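Local coordinates for protein guanine deaminase (PDB 6OHB) that catalyses the zinc-dependent hydrolytic deamination of guanine to xanthine and ammonia in purine degradation, at residues T81-P86 and T136-F141; F125-L130 and M161-G166. One frame throughout, in Å; residues are numbered along the deposited sequence.

Interaction 1 (T81-P86 and T136-F141). With ZN (zinc ion), chain E.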
loop_
_atom_site.group_PDB
_atom_site.type_symbol
_atom_site.label_atom_id
_atom_site.label_comp_id
_atom_site.label_asym_id
_atom_site.label_seq_id
_atom_site.Cartn_x
_atom_site.Cartn_y
_atom_site.Cartn_z
ATOM N N THR A 81 17.619 4.338 -1.951
ATOM C CA THR A 81 18.456 5.240 -2.738
ATOM C C THR A 81 17.958 6.685 -2.805
ATOM O O THR A 81 18.611 7.502 -3.463
ATOM C CB THR A 81 18.626 4.702 -4.164
ATOM O OG1 THR A 81 17.349 4.606 -4.809
ATOM C CG2 THR A 81 19.305 3.332 -4.147
ATOM N N HIS A 82 16.859 7.036 -2.135
ATOM C CA HIS A 82 16.448 8.443 -2.043
ATOM C C HIS A 82 15.458 8.586 -0.894
ATOM O O HIS A 82 14.344 8.057 -0.968
ATOM C CB HIS A 82 15.840 8.944 -3.355
ATOM C CG HIS A 82 15.382 10.370 -3.304
ATOM N ND1 HIS A 82 16.255 11.436 -3.270
ATOM C CD2 HIS A 82 14.137 10.906 -3.273
ATOM C CE1 HIS A 82 15.571 12.565 -3.227
ATOM N NE2 HIS A 82 14.283 12.271 -3.229
ATOM N N ILE A 83 15.859 9.301 0.150
ATOM C CA ILE A 83 15.000 9.530 1.305
ATOM C C ILE A 83 15.403 10.860 1.931
ATOM O O ILE A 83 16.583 11.220 1.943
ATOM C CB ILE A 83 15.081 8.345 2.295
ATOM C CG1 ILE A 83 14.147 8.561 3.488
ATOM C CG2 ILE A 83 16.523 8.086 2.735
ATOM C CD1 ILE A 83 14.004 7.339 4.378
ATOM N N HIS A 84 14.411 11.606 2.415
ATOM C CA HIS A 84 14.616 12.921 3.021
ATOM C C HIS A 84 14.553 12.770 4.546
ATOM O O HIS A 84 13.498 12.442 5.099
ATOM C CB HIS A 84 13.572 13.927 2.513
ATOM C CG HIS A 84 13.641 14.231 1.038
ATOM N ND1 HIS A 84 14.147 15.417 0.544
ATOM C CD2 HIS A 84 13.198 13.543 -0.041
ATOM C CE1 HIS A 84 14.049 15.428 -0.773
ATOM N NE2 HIS A 84 13.485 14.300 -1.153
ATOM N N TYR A 85 15.691 12.981 5.220
ATOM C CA TYR A 85 15.741 12.909 6.683
ATOM C C TYR A 85 14.791 13.873 7.399
ATOM O O TYR A 85 14.068 13.426 8.308
ATOM C CB TYR A 85 17.200 13.092 7.134
ATOM C CG TYR A 85 17.443 13.870 8.417
ATOM C CD1 TYR A 85 16.977 13.409 9.648
ATOM C CD2 TYR A 85 18.178 15.054 8.400
ATOM C CE1 TYR A 85 17.212 14.117 10.815
ATOM C CE2 TYR A 85 18.422 15.768 9.566
ATOM C CZ TYR A 85 17.937 15.295 10.768
ATOM O OH TYR A 85 18.177 16.007 11.926
ATOM N N PRO A 86 14.747 15.187 7.081
ATOM C CA PRO A 86 13.942 16.105 7.904
ATOM C C PRO A 86 12.485 16.220 7.475
ATOM O O PRO A 86 11.952 17.332 7.398
ATOM C CB PRO A 86 14.670 17.440 7.728
ATOM C CG PRO A 86 15.157 17.385 6.320
ATOM C CD PRO A 86 15.512 15.926 6.055
ATOM N N THR A 136 19.557 -0.817 5.688
ATOM C CA THR A 136 20.842 -0.665 6.353
ATOM C C THR A 136 21.745 0.338 5.663
ATOM O O THR A 136 22.711 0.800 6.275
ATOM C CB THR A 136 21.583 -2.010 6.448
ATOM O OG1 THR A 136 21.751 -2.572 5.142
ATOM C CG2 THR A 136 20.823 -2.995 7.327
ATOM N N THR A 137 21.427 0.713 4.428
ATOM C CA THR A 137 22.173 1.725 3.703
ATOM C C THR A 137 21.184 2.632 2.999
ATOM O O THR A 137 20.258 2.150 2.338
ATOM C CB THR A 137 23.125 1.085 2.694
ATOM O OG1 THR A 137 24.281 0.599 3.385
ATOM C CG2 THR A 137 23.538 2.086 1.619
ATOM N N ALA A 138 21.376 3.939 3.146
ATOM C CA ALA A 138 20.494 4.905 2.520
ATOM C C ALA A 138 21.309 6.057 1.956
ATOM O O ALA A 138 22.353 6.428 2.496
ATOM C CB ALA A 138 19.443 5.440 3.505
ATOM N N LEU A 139 20.818 6.607 0.852
ATOM C CA LEU A 139 21.300 7.868 0.309
ATOM C C LEU A 139 20.284 8.921 0.741
ATOM O O LEU A 139 19.121 8.874 0.327
ATOM C CB LEU A 139 21.441 7.782 -1.209
ATOM C CG LEU A 139 21.609 9.084 -1.990
ATOM C CD1 LEU A 139 22.833 9.856 -1.513
ATOM C CD2 LEU A 139 21.691 8.789 -3.482
ATOM N N VAL A 140 20.710 9.841 1.601
ATOM C CA VAL A 140 19.808 10.621 2.437
ATOM C C VAL A 140 19.952 12.097 2.093
ATOM O O VAL A 140 21.058 12.647 2.150
ATOM C CB VAL A 140 20.089 10.400 3.935
ATOM C CG1 VAL A 140 19.098 11.193 4.773
ATOM C CG2 VAL A 140 20.043 8.921 4.287
ATOM N N PHE A 141 18.836 12.737 1.754
ATOM C CA PHE A 141 18.808 14.191 1.699
ATOM C C PHE A 141 18.876 14.750 3.112
ATOM O O PHE A 141 18.119 14.334 3.995
ATOM C CB PHE A 141 17.544 14.684 1.001
ATOM C CG PHE A 141 17.783 15.233 -0.377
ATOM C CD1 PHE A 141 18.225 14.405 -1.393
ATOM C CD2 PHE A 141 17.560 16.572 -0.655
ATOM C CE1 PHE A 141 18.440 14.894 -2.662
ATOM C CE2 PHE A 141 17.771 17.073 -1.922
ATOM C CZ PHE A 141 18.209 16.235 -2.931
HETATM ZN ZN ZN E . 12.866 13.635 -2.821
#
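The F141 ring carries H84 CE1 over one face. The H82 ring turns its edge toward the face of F141 in an offset edge-to-face pair, planes at 76°. H82 CE1 comes to 3.7 Å from F141 CD1. H84 and F141 run alongside each other, and their rings meet obliquely, centroids 4.7 Å apart. Here H84 ND1 sits 3.5 Å from F141 CB. The Y85 ring has P86 CB over one face, toward the rim, and F141 O at its edge.

The backbones pair as parallel strands, the HxH-bearing end of strand 73-84 against strand 135-141. F141 N donates to I83 O at 2.7 Å, nearly along the C=O axis. Y85 N donates to F141 O at 3.0 Å, in the carbonyl plane. I83 N to L139 O is longer and more bent. I83 O also receives a CA-H contact from V140.

H84 and F141 share one face of the sheet; I83 and V140 share the other. There I83 CG2 packs on V140 CG2, and the same face rests on F126 and L130 of helix 116-132. Y85 CB leans on V140 CG1, while its OH is hydrogen-bonded to A119 O.

H82 has CG anti to the backbone N (chi1 179°), whereas H84 has CG anti to the carbonyl carbon (chi1 -64°). Both rings thereby bring NE2 to zinc, H82 NE2 at 2.0 Å and H84 NE2 at 1.9 Å. H237 and D327 complete the protein ligands. H82 ND1 is hydrogen-bonded to H235 NE2, so the ring is held at both nitrogens. F141 is thus a second-shell residue that packs on both zinc-binding imidazoles. Metal binding through NE2 leaves both imidazoles probably neutral. The zinc they hold would be expected to polarise the water used in deamination, as in other amidohydrolases.

Interaction 2 (F125-L130 and M161-G166)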
loop_
_atom_site.group_PDB
_atom_site.type_symbol
_atom_site.label_atom_id
_atom_site.label_comp_id
_atom_site.label_asym_id
_atom_site.label_seq_id
_atom_site.Cartn_x
_atom_site.Cartn_y
_atom_site.Cartn_z
ATOM N N PHE A 125 15.261 9.249 15.705
ATOM C CA PHE A 125 14.017 8.655 15.207
ATOM C C PHE A 125 14.181 8.116 13.788
ATOM O O PHE A 125 13.688 7.027 13.464
ATOM C CB PHE A 125 12.887 9.691 15.260
ATOM C CG PHE A 125 11.581 9.202 14.692
ATOM C CD1 PHE A 125 10.650 8.582 15.501
ATOM C CD2 PHE A 125 11.283 9.368 13.349
ATOM C CE1 PHE A 125 9.445 8.128 14.983
ATOM C CE2 PHE A 125 10.082 8.914 12.826
ATOM C CZ PHE A 125 9.164 8.293 13.645
ATOM N N PHE A 126 14.868 8.873 12.930
ATOM C CA PHE A 126 15.060 8.481 11.539
ATOM C C PHE A 126 15.891 7.204 11.441
ATOM O O PHE A 126 15.554 6.289 10.675
ATOM C CB PHE A 126 15.722 9.640 10.792
ATOM C CG PHE A 126 15.952 9.392 9.336
ATOM C CD1 PHE A 126 14.949 9.644 8.410
ATOM C CD2 PHE A 126 17.182 8.947 8.884
ATOM C CE1 PHE A 126 15.166 9.431 7.056
ATOM C CE2 PHE A 126 17.409 8.731 7.537
ATOM C CZ PHE A 126 16.405 8.971 6.619
ATOM N N ILE A 127 16.982 7.127 12.210
ATOM C CA ILE A 127 17.791 5.907 12.210
ATOM C C ILE A 127 16.970 4.723 12.711
ATOM O O ILE A 127 17.065 3.610 12.171
ATOM C CB ILE A 127 19.072 6.104 13.045
ATOM C CG1 ILE A 127 19.956 7.195 12.438
ATOM C CG2 ILE A 127 19.858 4.795 13.146
ATOM C CD1 ILE A 127 20.639 6.793 11.157
ATOM N N LYS A 128 16.139 4.944 13.739
ATOM C CA LYS A 128 15.313 3.858 14.268
ATOM C C LYS A 128 14.338 3.345 13.218
ATOM O O LYS A 128 14.137 2.128 13.084
ATOM C CB LYS A 128 14.532 4.337 15.496
ATOM C CG LYS A 128 14.881 3.693 16.839
ATOM C CD LYS A 128 16.373 3.688 17.125
ATOM C CE LYS A 128 16.668 3.070 18.490
ATOM N NZ LYS A 128 16.141 3.911 19.608
ATOM N N GLN A 129 13.740 4.260 12.448
ATOM C CA GLN A 129 12.820 3.847 11.393
ATOM C C GLN A 129 13.543 3.060 10.310
ATOM O O GLN A 129 13.018 2.060 9.809
ATOM C CB GLN A 129 12.103 5.058 10.798
ATOM C CG GLN A 129 11.247 5.817 11.797
ATOM C CD GLN A 129 10.415 4.902 12.675
ATOM O OE1 GLN A 129 9.507 4.229 12.200
ATOM N NE2 GLN A 129 10.729 4.873 13.966
ATOM N N LEU A 130 14.731 3.518 9.908
ATOM C CA LEU A 130 15.530 2.756 8.951
ATOM C C LEU A 130 15.761 1.329 9.443
ATOM O O LEU A 130 15.517 0.358 8.716
ATOM C CB LEU A 130 16.863 3.456 8.694
ATOM C CG LEU A 130 16.813 4.790 7.951
ATOM C CD1 LEU A 130 18.223 5.325 7.753
ATOM C CD2 LEU A 130 16.086 4.638 6.618
ATOM N N MET A 161 26.995 2.662 10.762
ATOM C CA MET A 161 26.160 2.446 9.593
ATOM C C MET A 161 26.856 2.986 8.348
ATOM O O MET A 161 27.591 3.977 8.408
ATOM C CB MET A 161 24.815 3.150 9.794
ATOM C CG MET A 161 23.795 2.970 8.691
ATOM S SD MET A 161 22.258 3.835 9.117
ATOM C CE MET A 161 21.080 2.491 9.089
ATOM N N ARG A 162 26.651 2.310 7.215
ATOM C CA ARG A 162 27.081 2.845 5.925
ATOM C C ARG A 162 25.941 3.672 5.343
ATOM O O ARG A 162 24.915 3.126 4.924
ATOM C CB ARG A 162 27.500 1.744 4.953
ATOM C CG ARG A 162 28.099 2.313 3.666
ATOM C CD ARG A 162 28.840 1.266 2.842
ATOM N NE ARG A 162 30.089 0.821 3.466
ATOM C CZ ARG A 162 31.265 1.431 3.332
ATOM N NH1 ARG A 162 31.372 2.531 2.597
ATOM N NH2 ARG A 162 32.343 0.939 3.933
ATOM N N MET A 163 26.130 4.987 5.305
ATOM C CA MET A 163 25.108 5.917 4.859
ATOM C C MET A 163 25.755 7.012 4.024
ATOM O O MET A 163 26.825 7.519 4.370
ATOM C CB MET A 163 24.371 6.537 6.058
ATOM C CG MET A 163 23.597 7.806 5.733
ATOM S SD MET A 163 22.833 8.548 7.182
ATOM C CE MET A 163 21.673 7.263 7.650
ATOM N N ILE A 164 25.091 7.385 2.937
ATOM C CA ILE A 164 25.483 8.533 2.132
ATOM C C ILE A 164 24.504 9.661 2.423
ATOM O O ILE A 164 23.284 9.479 2.322
ATOM C CB ILE A 164 25.494 8.188 0.634
ATOM C CG1 ILE A 164 26.097 6.805 0.403
ATOM C CG2 ILE A 164 26.245 9.260 -0.154
ATOM C CD1 ILE A 164 26.063 6.364 -1.045
ATOM N N ALA A 165 25.035 10.823 2.792
ATOM C CA ALA A 165 24.210 11.974 3.115
ATOM C C ALA A 165 24.975 13.238 2.750
ATOM O O ALA A 165 26.175 13.207 2.461
ATOM C CB ALA A 165 23.811 11.971 4.594
ATOM N N GLY A 166 24.265 14.359 2.762
ATOM C CA GLY A 166 24.881 15.630 2.444
ATOM C C GLY A 166 23.943 16.775 2.745
ATOM O O GLY A 166 22.731 16.590 2.902
#
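This is a small apolar contact between helix 116-132 and segment 161-166, around the start of a barrel strand, within the layer between the helices and the barrel strands. The helix supplies I127 and L130. M161 and M163 supply the other side. No hydrogen bond crosses.

I127 has CG1 anti to the carbonyl carbon (chi1 -63°), and its CD1 does the touching. I127 and M161 meet tip to tip, with CD1 at 3.9 Å from M161 SD. I127 slants over M163, with CD1 at 3.7 Å from M163 CE. The L130 side chain lies across M163, nearly perpendicular. Its CD1 lies 4.0 Å from M163 CE, and M161 CE is only slightly farther away.

Both methionines leave the backbone with CG anti to N and bend at chi3. M163 CE thus reaches both I127 CD1 and L130 CD1. A155 and A156 of helix 146-158 add to this apolar layer, touching I127 and M163 respectively. Apolar side chains filling the layer between the outer helices and the inner parallel strands are characteristic of the (beta/alpha)8 TIM barrel of the amidohydrolases.

Overall arrangement
The two interactions touch, with centres about 7 Å apart. Strands 135-141 and 164-169 are parallel neighbours, so 136-141 of interaction 1 borders 161-166 of interaction 2. V140 N lies 2.7 Å from I164 O, and A138 O lies 2.9 Å from I164 N, both probable hydrogen bonds. Helix 116-132 of interaction 2 also reaches interaction 1 directly: F126 CE1 packs 3.5 Å from Y85 CA. Interaction 1 holds two zinc ligands and residues that probably line the substrate site, Y85 and P86 among them. Interaction 2 lies one layer outward: the L130 side chain is about 13 Å from the zinc ion.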